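Local coordinates for Lmo0741 protein (Listeria monocytogenes, PDB 4R1H) that probably binds DNA through a winged helix-turn-helix domain and regulates transcription, as a dimeric member of the GntR family, at residues F6-S9 with K10-K14; H18-H21 with T22-T26; R39-A42 with T43-V47; L104-K108 with E109-A113. One frame throughout, in Å; residues are numbered along the deposited sequence. Where two conformers were deposited one is given.

Contact 1. Residues F6-S9 with K10-K14; sequences FDDS and KPIYK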
loop_
_atom_site.group_PDB
_atom_site.type_symbol
_atom_site.label_atom_id
_atom_site.label_comp_id
_atom_site.label_asym_id
_atom_site.label_seq_id
_atom_site.Cartn_x
_atom_site.Cartn_y
_atom_site.Cartn_z
ATOM N N PHE A 6 -0.835 10.587 -11.097
ATOM C CA PHE A 6 0.264 10.209 -10.142
ATOM C C PHE A 6 0.069 10.845 -8.754
ATOM O O PHE A 6 -0.520 11.906 -8.626
ATOM C CB PHE A 6 1.666 10.562 -10.724
ATOM C CG PHE A 6 2.088 9.690 -11.907
ATOM C CD1 PHE A 6 2.462 10.261 -13.118
ATOM C CD2 PHE A 6 2.087 8.299 -11.808
ATOM C CE1 PHE A 6 2.820 9.476 -14.200
ATOM C CE2 PHE A 6 2.461 7.497 -12.892
ATOM C CZ PHE A 6 2.823 8.087 -14.094
ATOM N N ASP A 7 0.571 10.169 -7.727
ATOM C CA ASP A 7 0.578 10.673 -6.341
ATOM C C ASP A 7 1.671 11.751 -6.074
ATOM O O ASP A 7 2.862 11.453 -6.012
ATOM C CB ASP A 7 0.788 9.476 -5.402
ATOM C CG ASP A 7 0.809 9.869 -3.946
ATOM O OD1 ASP A 7 0.416 10.997 -3.637
ATOM O OD2 ASP A 7 1.231 9.053 -3.113
ATOM N N ASP A 8 1.276 13.003 -5.860
ATOM C CA ASP A 8 2.277 14.057 -5.582
ATOM C C ASP A 8 2.911 13.993 -4.165
ATOM O O ASP A 8 3.714 14.846 -3.804
ATOM C CB ASP A 8 1.717 15.444 -5.915
ATOM C CG ASP A 8 1.669 15.694 -7.405
ATOM O OD1 ASP A 8 1.991 16.814 -7.827
ATOM O OD2 ASP A 8 1.337 14.767 -8.166
ATOM N N SER A 9 2.576 12.957 -3.399
ATOM C CA SER A 9 3.282 12.617 -2.146
ATOM C C SER A 9 4.638 11.874 -2.269
ATOM O O SER A 9 5.435 11.923 -1.324
ATOM C CB SER A 9 2.356 11.757 -1.259
ATOM O OG SER A 9 1.172 12.466 -0.928
ATOM N N LYS A 10 4.891 11.195 -3.399
ATOM C CA LYS A 10 6.017 10.247 -3.559
ATOM C C LYS A 10 6.795 10.597 -4.863
ATOM O O LYS A 10 6.210 11.233 -5.734
ATOM C CB LYS A 10 5.443 8.835 -3.601
ATOM C CG LYS A 10 6.462 7.702 -3.482
ATOM C CD LYS A 10 6.708 6.965 -4.808
ATOM C CE LYS A 10 5.540 6.021 -5.122
ATOM N NZ LYS A 10 5.837 4.985 -6.158
ATOM N N PRO A 11 8.108 10.249 -4.982
ATOM C CA PRO A 11 8.748 10.863 -6.127
ATOM C C PRO A 11 8.101 10.474 -7.438
ATOM O O PRO A 11 7.764 9.284 -7.656
ATOM C CB PRO A 11 10.186 10.335 -6.063
ATOM C CG PRO A 11 10.397 9.982 -4.641
ATOM C CD PRO A 11 9.070 9.418 -4.234
ATOM N N ILE A 12 7.980 11.431 -8.329
ATOM C CA ILE A 12 7.351 11.142 -9.618
ATOM C C ILE A 12 8.171 10.192 -10.485
ATOM O O ILE A 12 7.578 9.268 -11.055
ATOM C CB ILE A 12 7.042 12.399 -10.448
ATOM C CG1 ILE A 12 6.121 13.381 -9.718
ATOM C CG2 ILE A 12 6.360 12.040 -11.778
ATOM C CD1 ILE A 12 4.854 12.753 -9.181
ATOM N N TYR A 13 9.496 10.371 -10.597
ATOM C CA TYR A 13 10.235 9.411 -11.442
ATOM C C TYR A 13 10.071 7.974 -10.987
ATOM O O TYR A 13 10.068 7.034 -11.848
ATOM C CB TYR A 13 11.703 9.767 -11.620
ATOM C CG TYR A 13 12.546 9.295 -10.496
ATOM C CD1 TYR A 13 12.734 10.093 -9.383
ATOM C CD2 TYR A 13 13.242 8.069 -10.565
ATOM C CE1 TYR A 13 13.528 9.685 -8.325
ATOM C CE2 TYR A 13 14.040 7.656 -9.508
ATOM C CZ TYR A 13 14.234 8.488 -8.414
ATOM O OH TYR A 13 15.016 8.089 -7.344
ATOM N N LYS A 14 9.917 7.725 -9.695
ATOM C CA LYS A 14 9.785 6.339 -9.239
ATOM C C LYS A 14 8.409 5.804 -9.668
ATOM O O LYS A 14 8.265 4.621 -9.906
ATOM C CB LYS A 14 9.912 6.242 -7.729
ATOM C CG LYS A 14 11.340 6.386 -7.245
ATOM C CD LYS A 14 12.177 5.138 -7.543
ATOM C CE LYS A 14 13.325 5.028 -6.519
ATOM N NZ LYS A 14 14.394 4.076 -6.955
#
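I12 lays its delta methyl group over the chain of F6-D8, just where an Asx turn and a type I beta turn lead into the first helix of the winged helix-turn-helix domain. Its CD1 lies 4.2 Å from F6 CB and 4.0 Å from D7 O. D8 OD2 approaches the same I12 CD1 to 4.2 Å, a loose van der Waals contact. CG1 of I12 stands beside the backbone N (chi1 -58°), and chi2 of -52° brings CD1 over the turn, while CG2, anti to that N, meets the F6 ring obliquely. The F6 side chain also touches Q15 and I16 of helix 12-25.

The turn itself runs from D7 to K10. Its closing bond, K10 N to D7 O, is straight but weak at 3.3 Å. D7 O has a second donor in NE2 of the side-chain amide of Q15, in the first turn of helix 12-25. P11 stands at the N-cap position, and the helix starts right after it. The contact is a surface one and joins the N-terminal arm to the start of helix 12-25. The Asx turn is made by D7 OD1, which accepts from S9 N at 2.9 Å. That N-H comes from above the carboxylate plane, 66° out of it, and S9 OG adds a weak bond to D7 OD1.

Contact 2. Residues H18-H21 with T22-T26; sequences HYIH and TEIVT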
loop_
_atom_site.group_PDB
_atom_site.type_symbol
_atom_site.label_atom_id
_atom_site.label_comp_id
_atom_site.label_asym_id
_atom_site.label_seq_id
_atom_site.Cartn_x
_atom_site.Cartn_y
_atom_site.Cartn_z
ATOM N N HIS A 18 7.607 2.625 -12.070
ATOM C CA HIS A 18 6.613 1.536 -11.778
ATOM C C HIS A 18 5.645 1.338 -12.912
ATOM O O HIS A 18 5.330 0.189 -13.233
ATOM C CB HIS A 18 5.800 1.810 -10.503
ATOM C CG HIS A 18 4.923 0.659 -10.135
ATOM N ND1 HIS A 18 5.445 -0.524 -9.665
ATOM C CD2 HIS A 18 3.579 0.496 -10.181
ATOM C CE1 HIS A 18 4.451 -1.369 -9.413
ATOM N NE2 HIS A 18 3.314 -0.765 -9.709
ATOM N N TYR A 19 5.211 2.414 -13.552
ATOM C CA TYR A 19 4.359 2.363 -14.708
ATOM C C TYR A 19 4.997 1.567 -15.836
ATOM O O TYR A 19 4.375 0.683 -16.392
ATOM C CB TYR A 19 4.056 3.777 -15.188
ATOM C CG TYR A 19 3.383 3.845 -16.526
ATOM C CD1 TYR A 19 1.980 3.792 -16.632
ATOM C CD2 TYR A 19 4.127 3.969 -17.699
ATOM C CE1 TYR A 19 1.371 3.849 -17.862
ATOM C CE2 TYR A 19 3.520 4.010 -18.943
ATOM C CZ TYR A 19 2.137 3.953 -19.013
ATOM O OH TYR A 19 1.542 4.024 -20.266
ATOM N N ILE A 20 6.268 1.843 -16.122
ATOM C CA ILE A 20 7.016 1.093 -17.151
ATOM C C ILE A 20 7.177 -0.359 -16.754
ATOM O O ILE A 20 6.994 -1.248 -17.585
ATOM C CB ILE A 20 8.382 1.744 -17.428
ATOM C CG1 ILE A 20 8.112 3.102 -18.095
ATOM C CG2 ILE A 20 9.277 0.825 -18.229
ATOM C CD1 ILE A 20 9.237 4.097 -17.982
ATOM N N HIS A 21 7.545 -0.614 -15.487
ATOM C CA HIS A 21 7.678 -1.955 -14.998
ATOM C C HIS A 21 6.385 -2.700 -15.260
ATOM O O HIS A 21 6.397 -3.895 -15.658
ATOM C CB HIS A 21 7.935 -2.009 -13.487
ATOM C CG HIS A 21 9.330 -1.678 -13.088
ATOM N ND1 HIS A 21 9.680 -1.465 -11.774
ATOM C CD2 HIS A 21 10.474 -1.571 -13.809
ATOM C CE1 HIS A 21 10.989 -1.257 -11.687
ATOM N NE2 HIS A 21 11.483 -1.290 -12.918
ATOM N N THR A 22 5.237 -2.056 -14.968
ATOM C CA THR A 22 3.920 -2.680 -15.234
ATOM C C THR A 22 3.700 -3.096 -16.693
ATOM O O THR A 22 3.229 -4.231 -16.998
ATOM C CB THR A 22 2.805 -1.725 -14.692
ATOM O OG1 THR A 22 2.996 -1.720 -13.241
ATOM C CG2 THR A 22 1.505 -2.208 -14.985
ATOM N N GLU A 23 4.000 -2.189 -17.607
ATOM C CA GLU A 23 3.938 -2.482 -19.064
ATOM C C GLU A 23 4.854 -3.626 -19.482
ATOM O O GLU A 23 4.455 -4.420 -20.288
ATOM C CB GLU A 23 4.250 -1.255 -19.903
ATOM C CG GLU A 23 3.297 -0.101 -19.641
ATOM C CD GLU A 23 1.866 -0.400 -20.066
ATOM O OE1 GLU A 23 1.507 -0.017 -21.195
ATOM O OE2 GLU A 23 1.087 -1.005 -19.292
ATOM N N ILE A 24 6.000 -3.725 -18.839
ATOM C CA ILE A 24 6.959 -4.785 -19.053
ATOM C C ILE A 24 6.494 -6.161 -18.525
ATOM O O ILE A 24 6.414 -7.130 -19.273
ATOM C CB ILE A 24 8.304 -4.450 -18.446
ATOM C CG1 ILE A 24 8.871 -3.273 -19.165
ATOM C CG2 ILE A 24 9.193 -5.709 -18.508
ATOM C CD1 ILE A 24 10.060 -2.673 -18.488
ATOM N N VAL A 25 6.062 -6.206 -17.277
ATOM C CA VAL A 25 5.637 -7.454 -16.644
ATOM C C VAL A 25 4.402 -8.020 -17.321
ATOM O O VAL A 25 4.315 -9.248 -17.546
ATOM C CB VAL A 25 5.475 -7.242 -15.135
ATOM C CG1 VAL A 25 4.781 -8.437 -14.484
ATOM C CG2 VAL A 25 6.857 -7.061 -14.538
ATOM N N THR A 26 3.490 -7.166 -17.761
ATOM C CA THR A 26 2.292 -7.630 -18.476
ATOM C C THR A 26 2.541 -7.955 -19.952
ATOM O O THR A 26 1.670 -8.490 -20.617
ATOM C CB THR A 26 1.125 -6.618 -18.425
ATOM O OG1 THR A 26 1.522 -5.417 -19.050
ATOM C CG2 THR A 26 0.765 -6.341 -17.031
#
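This is a contact between successive turns within one helix, 12-25, the first helix of the winged helix-turn-helix domain. Four backbone bonds of the i to i+4 kind carry it, from T22 N to H18 O through V25 N to H21 O. T22 adds its hydroxyl. OG1 donates to H18 O at 3.0 Å, and T22 N donates to the same oxygen at 2.8 Å, from the opposite face of the carbonyl plane. With chi1 at -66°, OG1 sits beside the backbone N and can turn back to the preceding turn.

The same hydroxyl oxygen lies over one face of the H18 ring, 3.7 Å from H18 NE2 and offset toward the rim. On another side of the helix, E23 CG lies over a face of the Y19 ring, 4.2 Å from Y19 CE2. The ring and the E23 carboxylate are turned 25° apart. I20 and I24 are buried and meet through methyls; in one of two conformers of I20, its CG2 lies 3.6 Å from I24 CD1.

The helix is covered on several sides. I20 packs on L41, Y56 and L59, while H21 and I24 reach helix 79-103. H18, T22, V25 and T26 lie against E100, K103 and L104 of the second subunit. At the C-terminal end the threonine pattern recurs: T26 OG1 donates to T22 O at 2.9 Å, and T26 N reaches T22 O from the other face.

Contact 3. Residues R39-A42 with T43-V47; sequences RELA and TKLEV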
loop_
_atom_site.group_PDB
_atom_site.type_symbol
_atom_site.label_atom_id
_atom_site.label_comp_id
_atom_site.label_asym_id
_atom_site.label_seq_id
_atom_site.Cartn_x
_atom_site.Cartn_y
_atom_site.Cartn_z
ATOM N N ARG A 39 10.695 12.106 -25.181
ATOM C CA ARG A 39 9.673 13.067 -25.585
ATOM C C ARG A 39 8.256 12.485 -25.751
ATOM O O ARG A 39 7.267 13.035 -25.217
ATOM C CB ARG A 39 10.101 13.721 -26.906
ATOM C CG ARG A 39 9.083 14.716 -27.436
ATOM C CD ARG A 39 9.224 16.029 -26.694
ATOM N NE ARG A 39 10.485 16.674 -27.068
ATOM C CZ ARG A 39 10.925 17.829 -26.574
ATOM N NH1 ARG A 39 10.213 18.485 -25.658
ATOM N NH2 ARG A 39 12.086 18.327 -26.999
ATOM N N GLU A 40 8.171 11.374 -26.483
ATOM C CA GLU A 40 6.904 10.607 -26.663
ATOM C C GLU A 40 6.300 10.226 -25.339
ATOM O O GLU A 40 5.123 10.415 -25.085
ATOM C CB GLU A 40 7.149 9.334 -27.507
ATOM C CG GLU A 40 7.538 9.635 -28.960
ATOM C CD GLU A 40 7.995 8.420 -29.787
ATOM O OE1 GLU A 40 8.750 7.559 -29.296
ATOM O OE2 GLU A 40 7.608 8.339 -30.980
ATOM N N LEU A 41 7.113 9.676 -24.451
ATOM C CA LEU A 41 6.560 9.244 -23.186
ATOM C C LEU A 41 6.116 10.425 -22.328
ATOM O O LEU A 41 5.111 10.321 -21.625
ATOM C CB LEU A 41 7.547 8.348 -22.393
ATOM C CG LEU A 41 6.920 7.636 -21.221
ATOM C CD1 LEU A 41 5.763 6.786 -21.738
ATOM C CD2 LEU A 41 7.937 6.761 -20.469
ATOM N N ALA A 42 6.927 11.479 -22.280
ATOM C CA ALA A 42 6.600 12.690 -21.471
ATOM C C ALA A 42 5.231 13.247 -21.867
ATOM O O ALA A 42 4.447 13.677 -21.014
ATOM C CB ALA A 42 7.664 13.743 -21.709
ATOM N N THR A 43 4.955 13.206 -23.167
ATOM C CA THR A 43 3.668 13.692 -23.723
ATOM C C THR A 43 2.540 12.790 -23.305
ATOM O O THR A 43 1.533 13.242 -22.748
ATOM C CB THR A 43 3.721 13.685 -25.250
ATOM O OG1 THR A 43 4.817 14.489 -25.680
ATOM C CG2 THR A 43 2.411 14.174 -25.873
ATOM N N LYS A 44 2.745 11.487 -23.509
ATOM C CA LYS A 44 1.724 10.504 -23.197
ATOM C C LYS A 44 1.353 10.554 -21.733
ATOM O O LYS A 44 0.162 10.509 -21.391
ATOM C CB LYS A 44 2.222 9.096 -23.563
ATOM C CG LYS A 44 1.163 8.025 -23.453
ATOM C CD LYS A 44 1.706 6.668 -23.879
ATOM C CE LYS A 44 0.910 5.543 -23.239
ATOM N NZ LYS A 44 -0.390 5.311 -23.908
ATOM N N LEU A 45 2.349 10.663 -20.848
ATOM C CA LEU A 45 2.060 10.739 -19.401
ATOM C C LEU A 45 1.856 12.174 -18.862
ATOM O O LEU A 45 1.542 12.320 -17.683
ATOM C CB LEU A 45 3.139 10.052 -18.576
ATOM C CG LEU A 45 3.329 8.592 -18.939
ATOM C CD1 LEU A 45 4.476 7.993 -18.135
ATOM C CD2 LEU A 45 2.032 7.811 -18.749
ATOM N N GLU A 46 2.038 13.165 -19.729
ATOM C CA GLU A 46 1.953 14.589 -19.354
ATOM C C GLU A 46 2.794 14.840 -18.116
ATOM O O GLU A 46 2.285 15.246 -17.074
ATOM C CB GLU A 46 0.497 14.993 -19.108
ATOM C CG GLU A 46 -0.375 14.912 -20.352
ATOM C CD GLU A 46 -1.696 15.646 -20.195
ATOM O OE1 GLU A 46 -2.121 16.262 -21.190
ATOM O OE2 GLU A 46 -2.307 15.605 -19.093
ATOM N N VAL A 47 4.085 14.529 -18.224
ATOM C CA VAL A 47 5.042 14.830 -17.147
ATOM C C VAL A 47 6.224 15.515 -17.796
ATOM O O VAL A 47 6.388 15.498 -19.005
ATOM C CB VAL A 47 5.539 13.596 -16.340
ATOM C CG1 VAL A 47 4.388 12.892 -15.679
ATOM C CG2 VAL A 47 6.292 12.646 -17.241
#
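A Schellman motif ends helix 38-45, the first helix of the helix-turn-helix pair. E46 has positive phi (49°) and turns the chain out of the helix. V47 N then donates to A42 O at 2.9 Å, in the carbonyl plane, and E46 N donates to T43 O at 3.1 Å. A42 CB lies 3.5 Å from V47 O, so the returning chain is close over the alanine.

One turn earlier, T43 grips R39 O twice. T43 OG1 is 2.9 Å from R39 O, and T43 N is 3.1 Å from it. The two donors approach from opposite faces of the carbonyl plane. On the inner side L45 CD1 meets L41 at both CG and CD1, each 4.0 Å away. L41 CG stands anti to the backbone N (chi1 -168°), which carries its branch forward to L45.

L45 also packs on I16 of helix 12-25, and L41 on I52 and Y56 of helix 49-61. V47 touches F6 and I52. T43 thus gives R39 O a second donor, and the Schellman bond from V47 N satisfies A42 O where the helix stops, while the leucines and V47 give an apolar side that joins this helix to its neighbours.

Contact 4. Residues L104-K108 with E109-A113; sequences LGINK and EKIIA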
loop_
_atom_site.group_PDB
_atom_site.type_symbol
_atom_site.label_atom_id
_atom_site.label_comp_id
_atom_site.label_asym_id
_atom_site.label_seq_id
_atom_site.Cartn_x
_atom_site.Cartn_y
_atom_site.Cartn_z
ATOM N N LEU A 104 -2.805 -6.447 12.319
ATOM C CA LEU A 104 -4.190 -6.434 12.761
ATOM C C LEU A 104 -4.538 -7.710 13.554
ATOM O O LEU A 104 -5.650 -7.887 14.017
ATOM C CB LEU A 104 -5.121 -6.304 11.548
ATOM C CG LEU A 104 -4.956 -4.960 10.854
ATOM C CD1 LEU A 104 -5.731 -5.084 9.541
ATOM C CD2 LEU A 104 -5.537 -3.841 11.674
ATOM N N GLY A 105 -3.578 -8.634 13.674
ATOM C CA GLY A 105 -3.852 -9.900 14.349
ATOM C C GLY A 105 -4.526 -10.920 13.510
ATOM O O GLY A 105 -5.064 -11.922 14.013
ATOM N N ILE A 106 -4.458 -10.783 12.166
ATOM C CA ILE A 106 -5.067 -11.726 11.246
ATOM C C ILE A 106 -4.062 -12.721 10.852
ATOM O O ILE A 106 -3.032 -12.353 10.238
ATOM C CB ILE A 106 -5.701 -10.959 9.991
ATOM C CG1 ILE A 106 -6.691 -9.872 10.453
ATOM C CG2 ILE A 106 -6.317 -11.969 9.027
ATOM C CD1 ILE A 106 -7.250 -9.049 9.300
ATOM N N ASN A 107 -4.294 -14.009 11.144
ATOM C CA ASN A 107 -3.336 -15.059 10.879
ATOM C C ASN A 107 -3.278 -15.485 9.439
ATOM O O ASN A 107 -4.095 -15.016 8.636
ATOM C CB ASN A 107 -3.513 -16.259 11.829
ATOM C CG ASN A 107 -4.761 -17.082 11.545
ATOM O OD1 ASN A 107 -5.267 -17.088 10.406
ATOM N ND2 ASN A 107 -5.198 -17.903 12.525
ATOM N N LYS A 108 -2.242 -16.219 9.072
ATOM C CA LYS A 108 -2.019 -16.512 7.642
ATOM C C LYS A 108 -3.219 -17.200 7.006
ATOM O O LYS A 108 -3.571 -16.923 5.864
ATOM C CB LYS A 108 -0.762 -17.372 7.447
ATOM C CG LYS A 108 -0.429 -17.757 6.024
ATOM C CD LYS A 108 -0.292 -16.528 5.100
ATOM C CE LYS A 108 1.105 -15.952 5.017
ATOM N NZ LYS A 108 2.007 -16.919 4.506
ATOM N N GLU A 109 -3.814 -18.171 7.705
ATOM C CA GLU A 109 -4.968 -18.816 7.154
ATOM C C GLU A 109 -6.073 -17.853 6.857
ATOM O O GLU A 109 -6.769 -17.984 5.813
ATOM C CB GLU A 109 -5.428 -19.976 8.058
ATOM C CG GLU A 109 -4.508 -21.164 7.921
ATOM C CD GLU A 109 -4.512 -21.783 6.522
ATOM O OE1 GLU A 109 -3.415 -21.984 5.917
ATOM O OE2 GLU A 109 -5.616 -22.024 5.977
ATOM N N LYS A 110 -6.311 -16.916 7.747
ATOM C CA LYS A 110 -7.390 -15.963 7.516
ATOM C C LYS A 110 -7.042 -14.924 6.443
ATOM O O LYS A 110 -7.918 -14.401 5.771
ATOM C CB LYS A 110 -7.713 -15.247 8.804
ATOM C CG LYS A 110 -8.921 -14.366 8.661
ATOM C CD LYS A 110 -9.530 -14.029 10.006
ATOM C CE LYS A 110 -10.501 -12.928 9.809
ATOM N NZ LYS A 110 -11.631 -13.424 9.006
ATOM N N ILE A 111 -5.754 -14.615 6.294
ATOM C CA ILE A 111 -5.282 -13.765 5.169
ATOM C C ILE A 111 -5.596 -14.432 3.830
ATOM O O ILE A 111 -6.136 -13.813 2.903
ATOM C CB ILE A 111 -3.768 -13.425 5.262
ATOM C CG1 ILE A 111 -3.488 -12.619 6.503
ATOM C CG2 ILE A 111 -3.313 -12.612 4.008
ATOM C CD1 ILE A 111 -2.020 -12.412 6.840
ATOM N N ILE A 112 -5.291 -15.738 3.727
ATOM C CA ILE A 112 -5.603 -16.521 2.545
ATOM C C ILE A 112 -7.095 -16.509 2.288
ATOM O O ILE A 112 -7.491 -16.320 1.162
ATOM C CB ILE A 112 -5.048 -17.956 2.640
ATOM C CG1 ILE A 112 -3.499 -17.906 2.594
ATOM C CG2 ILE A 112 -5.584 -18.811 1.524
ATOM C CD1 ILE A 112 -2.838 -19.141 3.137
ATOM N N ALA A 113 -7.904 -16.673 3.338
ATOM C CA ALA A 113 -9.360 -16.657 3.183
ATOM C C ALA A 113 -9.865 -15.311 2.643
ATOM O O ALA A 113 -10.745 -15.275 1.795
ATOM C CB ALA A 113 -10.063 -17.017 4.504
#
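The chain leaves helix 79-103 through a Schellman motif at G105, whose phi is positive (82°), runs extended through I106 and N107, and re-enters a helix at K108. N107 is the N-cap. Its OD1 accepts from K110 N at 2.9 Å, nearly in line with the side-chain C=O (176°). With CG between the backbone N and the carbonyl carbon, chi1 72°, the amide turns toward the first helical turn. The backbone bond I111 N to N107 O, 2.9 Å, starts the regular pattern.

Just before the cap, I106 CG2 lies against the aliphatic part of K110, 3.6 Å from K110 CB in one of two conformers of the lysine. The same I106 CG2 is 3.8 Å from I111 CG1. Both isoleucines pack on M101 of helix 79-103, and I111 also reaches F97. K108 is folded at three torsions. Its CG is 4.0 Å from I112 CD1, and its NZ donates to V115 O and V118 O of the second subunit.

The N107 side chain thus supplies an acceptor for K110 N in the first turn, where helix N-H groups lack the i-4 carbonyl of a preceding turn. The K108 ammonium is held by backbone oxygens of the second subunit, while I106 and I111 face helix 79-103 of their own chain.

How the contacts relate
The four contacts follow in series along the chain; each spans one continuous stretch, and none nests in or crosses another. Contact 1 starts helix 12-25 and contact 2 lies further along the same helix. Contact 3 closes helix 38-45, the next helix in the chain. It meets contact 1 where the F6 ring packs on V47, and contact 2 where Y19 packs on K44 and L45 and I20 on L41. These three thus tie together the first two helices of the winged domain. Contact 4 stands apart beyond the long helix 79-103, its centre about 41 Å from that of contact 3. Contacts 2 and 4 both touch the second subunit.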